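Local coordinates for arginine kinase (Anthopleura japonica, PDB 4RF8), which catalyses the reversible transfer of a phosphate group from ATP to L-arginine, giving phosphoarginine and ADP, at residues A[130-135]-A[248-253]; A[285-290]-A[333-338]; A[291-296]-A[329-334]. All blocks are in the same frame, centred on the assembly; numbering follows the deposited sequence.

Contact 1: residues A[130-135]-A[248-253]; sequences TRIRVA and SVFSRL. With ADP (adenosine-5'-diphosphate), chain C.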
loop_
_atom_site.group_PDB
_atom_site.type_symbol
_atom_site.label_atom_id
_atom_site.label_comp_id
_atom_site.label_asym_id
_atom_site.label_seq_id
_atom_site.Cartn_x
_atom_site.Cartn_y
_atom_site.Cartn_z
ATOM N N THR A 130 3.554 0.109 -7.648
ATOM C CA THR A 130 4.241 0.481 -8.875
ATOM C C THR A 130 5.446 1.343 -8.511
ATOM O O THR A 130 5.363 2.175 -7.608
ATOM C CB THR A 130 3.302 1.267 -9.806
ATOM O OG1 THR A 130 2.173 0.452 -10.147
ATOM C CG2 THR A 130 4.017 1.685 -11.080
ATOM N N ARG A 131 6.563 1.145 -9.203
ATOM C CA ARG A 131 7.791 1.860 -8.878
ATOM C C ARG A 131 8.659 2.023 -10.118
ATOM O O ARG A 131 8.843 1.074 -10.880
ATOM C CB ARG A 131 8.559 1.091 -7.800
ATOM C CG ARG A 131 9.895 1.694 -7.390
ATOM C CD ARG A 131 10.632 0.733 -6.462
ATOM N NE ARG A 131 11.876 1.285 -5.932
ATOM C CZ ARG A 131 13.085 1.016 -6.416
ATOM N NH1 ARG A 131 14.157 1.565 -5.863
ATOM N NH2 ARG A 131 13.226 0.200 -7.453
ATOM N N ILE A 132 9.175 3.231 -10.329
ATOM C CA ILE A 132 10.116 3.470 -11.420
ATOM C C ILE A 132 11.357 4.210 -10.914
ATOM O O ILE A 132 11.252 5.278 -10.302
ATOM C CB ILE A 132 9.471 4.248 -12.586
ATOM C CG1 ILE A 132 8.169 3.578 -13.024
ATOM C CG2 ILE A 132 10.428 4.329 -13.768
ATOM C CD1 ILE A 132 7.387 4.359 -14.058
ATOM N N ARG A 133 12.527 3.629 -11.169
ATOM C CA ARG A 133 13.797 4.204 -10.739
ATOM C C ARG A 133 14.650 4.545 -11.953
ATOM O O ARG A 133 14.692 3.774 -12.911
ATOM C CB ARG A 133 14.546 3.208 -9.839
ATOM C CG ARG A 133 15.979 3.606 -9.457
ATOM C CD ARG A 133 17.035 3.052 -10.428
ATOM N NE ARG A 133 17.299 1.625 -10.250
ATOM C CZ ARG A 133 18.100 0.909 -11.035
ATOM N NH1 ARG A 133 18.287 -0.383 -10.799
ATOM N NH2 ARG A 133 18.714 1.482 -12.060
ATOM N N VAL A 134 15.328 5.690 -11.911
ATOM C CA VAL A 134 16.371 6.001 -12.889
ATOM C C VAL A 134 17.669 6.418 -12.197
ATOM O O VAL A 134 17.650 7.004 -11.111
ATOM C CB VAL A 134 15.944 7.093 -13.900
ATOM C CG1 VAL A 134 14.764 6.627 -14.727
ATOM C CG2 VAL A 134 15.612 8.396 -13.185
ATOM N N ALA A 135 18.795 6.102 -12.828
ATOM C CA ALA A 135 20.099 6.550 -12.351
ATOM C C ALA A 135 20.622 7.645 -13.278
ATOM O O ALA A 135 20.615 7.489 -14.501
ATOM C CB ALA A 135 21.075 5.388 -12.295
ATOM N N SER A 248 0.758 7.596 -14.141
ATOM C CA SER A 248 0.894 8.661 -13.157
ATOM C C SER A 248 2.291 8.648 -12.544
ATOM O O SER A 248 2.911 9.698 -12.359
ATOM C CB SER A 248 -0.157 8.495 -12.062
ATOM O OG SER A 248 0.050 9.418 -11.014
ATOM N N VAL A 249 2.778 7.449 -12.235
ATOM C CA VAL A 249 4.103 7.278 -11.649
ATOM C C VAL A 249 5.203 7.773 -12.589
ATOM O O VAL A 249 6.140 8.446 -12.158
ATOM C CB VAL A 249 4.363 5.805 -11.265
ATOM C CG1 VAL A 249 5.794 5.615 -10.790
ATOM C CG2 VAL A 249 3.395 5.360 -10.185
ATOM N N PHE A 250 5.083 7.444 -13.872
ATOM C CA PHE A 250 6.070 7.864 -14.861
ATOM C C PHE A 250 6.037 9.372 -15.081
ATOM O O PHE A 250 7.078 10.009 -15.234
ATOM C CB PHE A 250 5.865 7.132 -16.192
ATOM C CG PHE A 250 6.986 7.344 -17.174
ATOM C CD1 PHE A 250 8.305 7.158 -16.785
ATOM C CD2 PHE A 250 6.724 7.726 -18.481
ATOM C CE1 PHE A 250 9.344 7.355 -17.677
ATOM C CE2 PHE A 250 7.759 7.920 -19.382
ATOM C CZ PHE A 250 9.071 7.733 -18.980
ATOM N N SER A 251 4.833 9.935 -15.094
ATOM C CA SER A 251 4.660 11.370 -15.291
ATOM C C SER A 251 5.342 12.190 -14.194
ATOM O O SER A 251 6.018 13.182 -14.476
ATOM C CB SER A 251 3.174 11.713 -15.356
ATOM O OG SER A 251 2.977 13.106 -15.234
ATOM N N ARG A 252 5.157 11.773 -12.946
ATOM C CA ARG A 252 5.771 12.449 -11.807
ATOM C C ARG A 252 7.296 12.356 -11.879
ATOM O O ARG A 252 8.003 13.334 -11.623
ATOM C CB ARG A 252 5.248 11.857 -10.494
ATOM C CG ARG A 252 5.872 12.458 -9.241
ATOM C CD ARG A 252 5.113 12.078 -7.970
ATOM N NE ARG A 252 5.061 10.634 -7.751
ATOM C CZ ARG A 252 3.958 9.900 -7.856
ATOM N NH1 ARG A 252 2.806 10.473 -8.173
ATOM N NH2 ARG A 252 4.003 8.592 -7.640
ATOM N N LEU A 253 7.794 11.178 -12.244
ATOM C CA LEU A 253 9.229 10.961 -12.409
ATOM C C LEU A 253 9.819 11.894 -13.466
ATOM O O LEU A 253 10.851 12.525 -13.239
ATOM C CB LEU A 253 9.511 9.506 -12.789
ATOM C CG LEU A 253 10.981 9.167 -13.049
ATOM C CD1 LEU A 253 11.771 9.150 -11.753
ATOM C CD2 LEU A 253 11.119 7.843 -13.770
HETATM P PB ADP C . 16.815 -0.768 -7.902
HETATM O O1B ADP C . 17.247 -0.327 -6.524
HETATM O O2B ADP C . 16.025 0.267 -8.661
HETATM O O3B ADP C . 17.912 -1.410 -8.713
HETATM P PA ADP C . 15.743 -2.937 -6.396
HETATM O O1A ADP C . 15.196 -4.280 -6.817
HETATM O O2A ADP C . 17.072 -2.845 -5.691
HETATM O O3A ADP C . 15.753 -1.962 -7.681
HETATM O "O5'" ADP C . 14.650 -2.220 -5.460
HETATM C "C5'" ADP C . 14.987 -1.827 -4.131
HETATM C "C4'" ADP C . 13.776 -2.032 -3.238
HETATM O "O4'" ADP C . 12.601 -1.550 -3.898
HETATM C "C3'" ADP C . 13.575 -3.516 -2.965
HETATM O "O3'" ADP C . 13.541 -3.749 -1.554
HETATM C "C2'" ADP C . 12.230 -3.855 -3.574
HETATM O "O2'" ADP C . 11.475 -4.701 -2.705
HETATM C "C1'" ADP C . 11.550 -2.508 -3.748
HETATM N N9 ADP C . 10.616 -2.533 -4.905
HETATM C C8 ADP C . 10.894 -2.907 -6.170
HETATM N N7 ADP C . 9.793 -2.815 -6.962
HETATM C C5 ADP C . 8.777 -2.376 -6.194
HETATM C C6 ADP C . 7.342 -2.059 -6.390
HETATM N N6 ADP C . 6.747 -2.193 -7.602
HETATM N N1 ADP C . 6.644 -1.630 -5.317
HETATM C C2 ADP C . 7.212 -1.490 -4.106
HETATM N N3 ADP C . 8.506 -1.759 -3.856
HETATM C C4 ADP C . 9.325 -2.200 -4.840
#
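Ile132 projects from strand 127-136 between Val249, Phe250 and Leu253 of helix 246-263, where the helix packs on the antiparallel sheet of the phosphagen kinase catalytic domain. Over residues 130-135 and 248-253 the axes come within 8.4 Å of each other, at 29° to parallel, and the touching residues are all buried. The CG1-CD1 branch of Ile132 fits between Val249 and Phe250, and the CG2 branch against Leu253. CG1 lies against Val249 CG1, CD1 meets Phe250 at CB, 3.8 Å away, and approaches the ring obliquely, and CG2 fits against Leu253 CD2 at 3.6 Å. The split follows from chi1 of -52°, which sets CG1 beside the backbone N and CG2 opposite it, so that one branch turns to Val249 and Phe250 and the other to Leu253. Smaller bumps complete the seam: Thr130 CG2 touches Val249 CG2, while Thr130 OG1 is hydrogen-bonded to Gly243 O. No hydrogen bond joins residues 130-135 to 248-253.

Arg131 and Arg133 alternate with these residues and leave on the opposite face of the strand, toward the ADP phosphates; Arg131 NH2 donates to ADP O2B (3.0 Å, 161°). At the far end, Leu253 CD2 also reaches Val134 CG1, at 4.0 Å.

Contact 2: residues A[285-290]-A[333-338]; sequences GMRASV and DISNRR. With ADP (adenosine-5'-diphosphate), chain C.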
loop_
_atom_site.group_PDB
_atom_site.type_symbol
_atom_site.label_atom_id
_atom_site.label_comp_id
_atom_site.label_asym_id
_atom_site.label_seq_id
_atom_site.Cartn_x
_atom_site.Cartn_y
_atom_site.Cartn_z
ATOM N N GLY A 285 19.087 3.741 -17.773
ATOM C CA GLY A 285 19.389 3.699 -16.354
ATOM C C GLY A 285 18.151 3.418 -15.527
ATOM O O GLY A 285 18.090 3.758 -14.341
ATOM N N MET A 286 17.172 2.773 -16.158
ATOM C CA MET A 286 15.828 2.674 -15.603
ATOM C C MET A 286 15.404 1.261 -15.219
ATOM O O MET A 286 15.612 0.307 -15.970
ATOM C CB MET A 286 14.803 3.262 -16.581
ATOM C CG MET A 286 13.356 2.969 -16.195
ATOM S SD MET A 286 12.119 3.585 -17.353
ATOM C CE MET A 286 12.140 5.330 -16.957
ATOM N N ARG A 287 14.805 1.147 -14.039
ATOM C CA ARG A 287 14.097 -0.061 -13.648
ATOM C C ARG A 287 12.651 0.293 -13.311
ATOM O O ARG A 287 12.371 0.908 -12.279
ATOM C CB ARG A 287 14.776 -0.741 -12.456
ATOM C CG ARG A 287 14.103 -2.037 -12.026
ATOM C CD ARG A 287 14.907 -2.777 -10.966
ATOM N NE ARG A 287 14.313 -4.073 -10.649
ATOM C CZ ARG A 287 13.435 -4.278 -9.672
ATOM N NH1 ARG A 287 12.945 -5.491 -9.460
ATOM N NH2 ARG A 287 13.047 -3.271 -8.902
ATOM N N ALA A 288 11.738 -0.068 -14.206
ATOM C CA ALA A 288 10.312 0.078 -13.945
ATOM C C ALA A 288 9.800 -1.235 -13.374
ATOM O O ALA A 288 10.137 -2.304 -13.881
ATOM C CB ALA A 288 9.568 0.438 -15.212
ATOM N N SER A 289 8.987 -1.157 -12.323
ATOM C CA SER A 289 8.598 -2.353 -11.581
ATOM C C SER A 289 7.157 -2.329 -11.072
ATOM O O SER A 289 6.600 -1.269 -10.777
ATOM C CB SER A 289 9.553 -2.571 -10.407
ATOM O OG SER A 289 9.063 -3.558 -9.520
ATOM N N VAL A 290 6.567 -3.515 -10.969
ATOM C CA VAL A 290 5.209 -3.674 -10.471
ATOM C C VAL A 290 5.135 -4.938 -9.621
ATOM O O VAL A 290 5.674 -5.975 -10.004
ATOM C CB VAL A 290 4.191 -3.767 -11.636
ATOM C CG1 VAL A 290 2.902 -4.427 -11.179
ATOM C CG2 VAL A 290 3.903 -2.392 -12.222
ATOM N N ASP A 333 7.483 -9.711 -8.609
ATOM C CA ASP A 333 8.044 -8.447 -9.064
ATOM C C ASP A 333 8.231 -8.544 -10.573
ATOM O O ASP A 333 8.996 -9.380 -11.055
ATOM C CB ASP A 333 9.397 -8.199 -8.388
ATOM C CG ASP A 333 10.021 -6.865 -8.778
ATOM O OD1 ASP A 333 10.427 -6.703 -9.948
ATOM O OD2 ASP A 333 10.136 -5.989 -7.897
ATOM N N ILE A 334 7.523 -7.701 -11.318
ATOM C CA ILE A 334 7.664 -7.673 -12.766
ATOM C C ILE A 334 8.411 -6.411 -13.187
ATOM O O ILE A 334 7.962 -5.300 -12.906
ATOM C CB ILE A 334 6.301 -7.723 -13.474
ATOM C CG1 ILE A 334 5.471 -8.902 -12.965
ATOM C CG2 ILE A 334 6.493 -7.810 -14.977
ATOM C CD1 ILE A 334 6.065 -10.256 -13.278
ATOM N N SER A 335 9.549 -6.587 -13.857
ATOM C CA SER A 335 10.383 -5.461 -14.264
ATOM C C SER A 335 10.941 -5.649 -15.667
ATOM O O SER A 335 10.974 -6.761 -16.192
ATOM C CB SER A 335 11.525 -5.235 -13.270
ATOM O OG SER A 335 12.319 -6.400 -13.121
ATOM N N ASN A 336 11.373 -4.546 -16.266
ATOM C CA ASN A 336 12.002 -4.571 -17.577
ATOM C C ASN A 336 13.371 -5.232 -17.535
ATOM O O ASN A 336 14.112 -5.087 -16.561
ATOM C CB ASN A 336 12.158 -3.149 -18.100
ATOM C CG ASN A 336 12.877 -2.247 -17.116
ATOM O OD1 ASN A 336 12.487 -2.147 -15.953
ATOM N ND2 ASN A 336 13.939 -1.591 -17.575
ATOM N N ARG A 337 13.710 -5.954 -18.597
ATOM C CA ARG A 337 15.026 -6.564 -18.704
ATOM C C ARG A 337 16.006 -5.635 -19.411
ATOM O O ARG A 337 17.219 -5.751 -19.234
ATOM C CB ARG A 337 14.941 -7.892 -19.460
ATOM C CG ARG A 337 15.095 -9.129 -18.588
ATOM C CD ARG A 337 15.414 -10.355 -19.434
ATOM N NE ARG A 337 14.225 -10.951 -20.038
ATOM C CZ ARG A 337 13.758 -12.157 -19.730
ATOM N NH1 ARG A 337 14.384 -12.901 -18.829
ATOM N NH2 ARG A 337 12.670 -12.621 -20.327
ATOM N N ARG A 338 15.477 -4.709 -20.207
ATOM C CA ARG A 338 16.311 -3.890 -21.087
ATOM C C ARG A 338 16.632 -2.500 -20.543
ATOM O O ARG A 338 15.822 -1.889 -19.844
ATOM C CB ARG A 338 15.668 -3.769 -22.471
ATOM C CG ARG A 338 15.591 -5.084 -23.230
ATOM C CD ARG A 338 15.212 -4.864 -24.686
ATOM N NE ARG A 338 15.592 -5.997 -25.527
ATOM C CZ ARG A 338 15.408 -6.046 -26.842
ATOM N NH1 ARG A 338 14.845 -5.024 -27.470
ATOM N NH2 ARG A 338 15.785 -7.117 -27.528
HETATM P PB ADP C . 16.815 -0.768 -7.902
HETATM O O1B ADP C . 17.247 -0.327 -6.524
HETATM O O2B ADP C . 16.025 0.267 -8.661
HETATM O O3B ADP C . 17.912 -1.410 -8.713
HETATM P PA ADP C . 15.743 -2.937 -6.396
HETATM O O1A ADP C . 15.196 -4.280 -6.817
HETATM O O2A ADP C . 17.072 -2.845 -5.691
HETATM O O3A ADP C . 15.753 -1.962 -7.681
HETATM O "O5'" ADP C . 14.650 -2.220 -5.460
HETATM C "C5'" ADP C . 14.987 -1.827 -4.131
HETATM C "C4'" ADP C . 13.776 -2.032 -3.238
HETATM O "O4'" ADP C . 12.601 -1.550 -3.898
HETATM C "C3'" ADP C . 13.575 -3.516 -2.965
HETATM O "O3'" ADP C . 13.541 -3.749 -1.554
HETATM C "C2'" ADP C . 12.230 -3.855 -3.574
HETATM O "O2'" ADP C . 11.475 -4.701 -2.705
HETATM C "C1'" ADP C . 11.550 -2.508 -3.748
HETATM N N9 ADP C . 10.616 -2.533 -4.905
HETATM C C8 ADP C . 10.894 -2.907 -6.170
HETATM N N7 ADP C . 9.793 -2.815 -6.962
HETATM C C5 ADP C . 8.777 -2.376 -6.194
HETATM C C6 ADP C . 7.342 -2.059 -6.390
HETATM N N6 ADP C . 6.747 -2.193 -7.602
HETATM N N1 ADP C . 6.644 -1.630 -5.317
HETATM C C2 ADP C . 7.212 -1.490 -4.106
HETATM N N3 ADP C . 8.506 -1.759 -3.856
HETATM C C4 ADP C . 9.325 -2.200 -4.840
#
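Arg287 NH1 forms a salt bridge with Asp333 OD1 at 2.8 Å, linking neighbouring antiparallel strands of the phosphagen kinase catalytic sheet beside the bound ADP. The guanidinium and carboxylate planes are 25° apart. An extended chain brings the guanidinium past Ser335, whose CB lies over one face, while ADP O1A sits over the other, 3.1 Å above the plane. Arg287 is thus placed between the aspartate and the phosphates, where its charge would help offset both. Ser289 OG lies 2.8 Å from ADP N7 and 3.1 Å from Asp333 OD2, so its single proton has two acceptors to choose from.

Behind this shell, the backbone fixes the register. Ser289 and Ser335 form a non-hydrogen-bonded pair, followed by the hydrogen-bonded pair Val290 and Ile334, where Ile334 N donates to Val290 O almost straight (2.9 Å, 178°). Toward the other end the Asn336 side chain takes over most of the pairing, its own N giving only a weak bond to Ala288 O: OD1 accepts from Ala288 N at 2.8 Å, and ND2 donates to Met286 O at 3.0 Å and to Arg338 O. Both acceptors of ND2 lie near the amide plane, and with the bond to OD1 they fix the amide's rotation.

Strand 127-136 borders the 286-290 side and strand 312-316 the other, while helix 344-369 packs against Met286, Ile334 and Asn336.

Contact 3: residues A[291-296]-A[329-334]; sequences HVKIPH and AGVYDI. With ADP (adenosine-5'-diphosphate), chain C.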
loop_
_atom_site.group_PDB
_atom_site.type_symbol
_atom_site.label_atom_id
_atom_site.label_comp_id
_atom_site.label_asym_id
_atom_site.label_seq_id
_atom_site.Cartn_x
_atom_site.Cartn_y
_atom_site.Cartn_z
ATOM N N HIS A 291 4.499 -4.843 -8.457
ATOM C CA HIS A 291 4.199 -6.031 -7.669
ATOM C C HIS A 291 2.776 -6.483 -7.987
ATOM O O HIS A 291 1.822 -5.720 -7.824
ATOM C CB HIS A 291 4.380 -5.761 -6.170
ATOM C CG HIS A 291 5.811 -5.626 -5.746
ATOM N ND1 HIS A 291 6.188 -5.483 -4.429
ATOM C CD2 HIS A 291 6.957 -5.615 -6.469
ATOM C CE1 HIS A 291 7.505 -5.388 -4.358
ATOM N NE2 HIS A 291 7.995 -5.466 -5.580
ATOM N N VAL A 292 2.642 -7.720 -8.457
ATOM C CA VAL A 292 1.359 -8.212 -8.942
ATOM C C VAL A 292 1.132 -9.675 -8.563
ATOM O O VAL A 292 2.053 -10.495 -8.608
ATOM C CB VAL A 292 1.227 -8.014 -10.475
ATOM C CG1 VAL A 292 2.305 -8.794 -11.212
ATOM C CG2 VAL A 292 -0.154 -8.417 -10.960
ATOM N N LYS A 293 -0.100 -9.987 -8.173
ATOM C CA LYS A 293 -0.472 -11.335 -7.776
ATOM C C LYS A 293 -0.931 -12.124 -8.998
ATOM O O LYS A 293 -2.030 -11.907 -9.508
ATOM C CB LYS A 293 -1.589 -11.279 -6.735
ATOM C CG LYS A 293 -1.915 -12.609 -6.082
ATOM C CD LYS A 293 -3.021 -12.431 -5.057
ATOM C CE LYS A 293 -3.191 -13.672 -4.202
ATOM N NZ LYS A 293 -4.319 -13.531 -3.240
ATOM N N ILE A 294 -0.081 -13.033 -9.466
ATOM C CA ILE A 294 -0.374 -13.824 -10.660
ATOM C C ILE A 294 -0.155 -15.338 -10.482
ATOM O O ILE A 294 0.534 -15.956 -11.294
ATOM C CB ILE A 294 0.474 -13.334 -11.857
ATOM C CG1 ILE A 294 1.941 -13.168 -11.446
ATOM C CG2 ILE A 294 -0.064 -12.015 -12.400
ATOM C CD1 ILE A 294 2.889 -12.917 -12.610
ATOM N N PRO A 295 -0.757 -15.945 -9.438
ATOM C CA PRO A 295 -0.485 -17.368 -9.190
ATOM C C PRO A 295 -0.908 -18.285 -10.337
ATOM O O PRO A 295 -0.160 -19.197 -10.695
ATOM C CB PRO A 295 -1.315 -17.674 -7.936
ATOM C CG PRO A 295 -2.379 -16.633 -7.910
ATOM C CD PRO A 295 -1.732 -15.402 -8.472
ATOM N N HIS A 296 -2.086 -18.044 -10.903
ATOM C CA HIS A 296 -2.592 -18.859 -12.003
ATOM C C HIS A 296 -1.819 -18.624 -13.305
ATOM O O HIS A 296 -1.599 -19.551 -14.082
ATOM C CB HIS A 296 -4.084 -18.590 -12.218
ATOM C CG HIS A 296 -4.948 -18.993 -11.062
ATOM N ND1 HIS A 296 -5.501 -18.079 -10.191
ATOM C CD2 HIS A 296 -5.359 -20.212 -10.640
ATOM C CE1 HIS A 296 -6.214 -18.719 -9.281
ATOM N NE2 HIS A 296 -6.141 -20.014 -9.530
ATOM N N ALA A 329 1.848 -14.887 -1.171
ATOM C CA ALA A 329 1.780 -15.924 -2.205
ATOM C C ALA A 329 1.263 -15.453 -3.563
ATOM O O ALA A 329 0.311 -14.677 -3.645
ATOM C CB ALA A 329 0.949 -17.099 -1.713
ATOM N N GLY A 330 1.890 -15.950 -4.626
ATOM C CA GLY A 330 1.494 -15.621 -5.984
ATOM C C GLY A 330 1.879 -14.216 -6.415
ATOM O O GLY A 330 1.608 -13.814 -7.549
ATOM N N VAL A 331 2.512 -13.470 -5.513
ATOM C CA VAL A 331 2.908 -12.094 -5.798
ATOM C C VAL A 331 4.326 -12.020 -6.366
ATOM O O VAL A 331 5.281 -12.480 -5.739
ATOM C CB VAL A 331 2.788 -11.208 -4.544
ATOM C CG1 VAL A 331 3.480 -9.879 -4.759
ATOM C CG2 VAL A 331 1.327 -10.988 -4.199
ATOM N N TYR A 332 4.456 -11.438 -7.557
ATOM C CA TYR A 332 5.750 -11.354 -8.225
ATOM C C TYR A 332 6.173 -9.919 -8.529
ATOM O O TYR A 332 5.334 -9.028 -8.676
ATOM C CB TYR A 332 5.742 -12.183 -9.515
ATOM C CG TYR A 332 5.655 -13.670 -9.274
ATOM C CD1 TYR A 332 4.427 -14.314 -9.215
ATOM C CD2 TYR A 332 6.801 -14.429 -9.096
ATOM C CE1 TYR A 332 4.343 -15.672 -8.989
ATOM C CE2 TYR A 332 6.730 -15.786 -8.870
ATOM C CZ TYR A 332 5.498 -16.403 -8.817
ATOM O OH TYR A 332 5.425 -17.756 -8.591
ATOM N N ASP A 333 7.483 -9.711 -8.609
ATOM C CA ASP A 333 8.044 -8.447 -9.064
ATOM C C ASP A 333 8.231 -8.544 -10.573
ATOM O O ASP A 333 8.996 -9.380 -11.055
ATOM C CB ASP A 333 9.397 -8.199 -8.388
ATOM C CG ASP A 333 10.021 -6.865 -8.778
ATOM O OD1 ASP A 333 10.427 -6.703 -9.948
ATOM O OD2 ASP A 333 10.136 -5.989 -7.897
ATOM N N ILE A 334 7.523 -7.701 -11.318
ATOM C CA ILE A 334 7.664 -7.673 -12.766
ATOM C C ILE A 334 8.411 -6.411 -13.187
ATOM O O ILE A 334 7.962 -5.300 -12.906
ATOM C CB ILE A 334 6.301 -7.723 -13.474
ATOM C CG1 ILE A 334 5.471 -8.902 -12.965
ATOM C CG2 ILE A 334 6.493 -7.810 -14.977
ATOM C CD1 ILE A 334 6.065 -10.256 -13.278
HETATM P PB ADP C . 16.815 -0.768 -7.902
HETATM O O1B ADP C . 17.247 -0.327 -6.524
HETATM O O2B ADP C . 16.025 0.267 -8.661
HETATM O O3B ADP C . 17.912 -1.410 -8.713
HETATM P PA ADP C . 15.743 -2.937 -6.396
HETATM O O1A ADP C . 15.196 -4.280 -6.817
HETATM O O2A ADP C . 17.072 -2.845 -5.691
HETATM O O3A ADP C . 15.753 -1.962 -7.681
HETATM O "O5'" ADP C . 14.650 -2.220 -5.460
HETATM C "C5'" ADP C . 14.987 -1.827 -4.131
HETATM C "C4'" ADP C . 13.776 -2.032 -3.238
HETATM O "O4'" ADP C . 12.601 -1.550 -3.898
HETATM C "C3'" ADP C . 13.575 -3.516 -2.965
HETATM O "O3'" ADP C . 13.541 -3.749 -1.554
HETATM C "C2'" ADP C . 12.230 -3.855 -3.574
HETATM O "O2'" ADP C . 11.475 -4.701 -2.705
HETATM C "C1'" ADP C . 11.550 -2.508 -3.748
HETATM N N9 ADP C . 10.616 -2.533 -4.905
HETATM C C8 ADP C . 10.894 -2.907 -6.170
HETATM N N7 ADP C . 9.793 -2.815 -6.962
HETATM C C5 ADP C . 8.777 -2.376 -6.194
HETATM C C6 ADP C . 7.342 -2.059 -6.390
HETATM N N6 ADP C . 6.747 -2.193 -7.602
HETATM N N1 ADP C . 6.644 -1.630 -5.317
HETATM C C2 ADP C . 7.212 -1.490 -4.106
HETATM N N3 ADP C . 8.506 -1.759 -3.856
HETATM C C4 ADP C . 9.325 -2.200 -4.840
#
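Val292 and Tyr332 exchange two backbone hydrogen bonds, Tyr332 N to Val292 O at 2.8 Å and Val292 N to Tyr332 O at 3.0 Å, as an antiparallel pair in the catalytic-domain sheet. Ile294 N then donates to Gly330 O at 2.7 Å, carrying the pairing past the end of strand 286-293. On the side of the sheet bearing His291 and Asp333, His291 NE2 gives a weak hydrogen bond to Asp333 OD2 (3.2 Å, 131°). The oxygen meets the imidazole at its edge, with ring and carboxylate planes 64° apart; the main partner of this aspartate is Arg287.

Farther along that face, Val331 CG2 rests on Lys293 CB. On the opposite face of the sheet, which carries Val292 and Tyr332, Val292 CG1 packs against Ile334 CG1 at 3.6 Å, and Ile294 reaches Ile334 tip to tip through their CD1 atoms. Ile294 also crosses Tyr332 at about a right angle, its CG1 turned to the tyrosine ring and 3.5 Å from Tyr332 CD1. Met351 and Val355 of helix 344-369 cover Ile334.

One face of the His291 ring lies against the adenine, with ADP C6 3.5 Å above the ring plane. The weak edge bond to Asp333 may help to hold the ring's rotation while its face lies against the base, and the nearby carboxylate would probably favour a proton on NE2.

Overall arrangement
Contacts 2 and 3 are successive parts of one strand pairing, 286-293 with 331-336, and share Asp333 and Ile334; their centres lie 15 Å apart. Contact 1 joins this sheet from the neighbouring strand 127-136, its centre 11 Å from that of contact 2. There Arg131 O is 2.7 Å from Ser289 N and Arg133 O is 2.9 Å from Arg287 N, both probable hydrogen bonds, while Phe250 packs on Met286 on the side of the sheet that faces helix 246-263. Contacts 1 and 3 do not touch, their centres being 20 Å apart, yet both reach the nucleotide. Together the three line part of the ADP site: arginines of contacts 1 and 2 gather at the phosphates, and Ser289 and His291 meet the adenine.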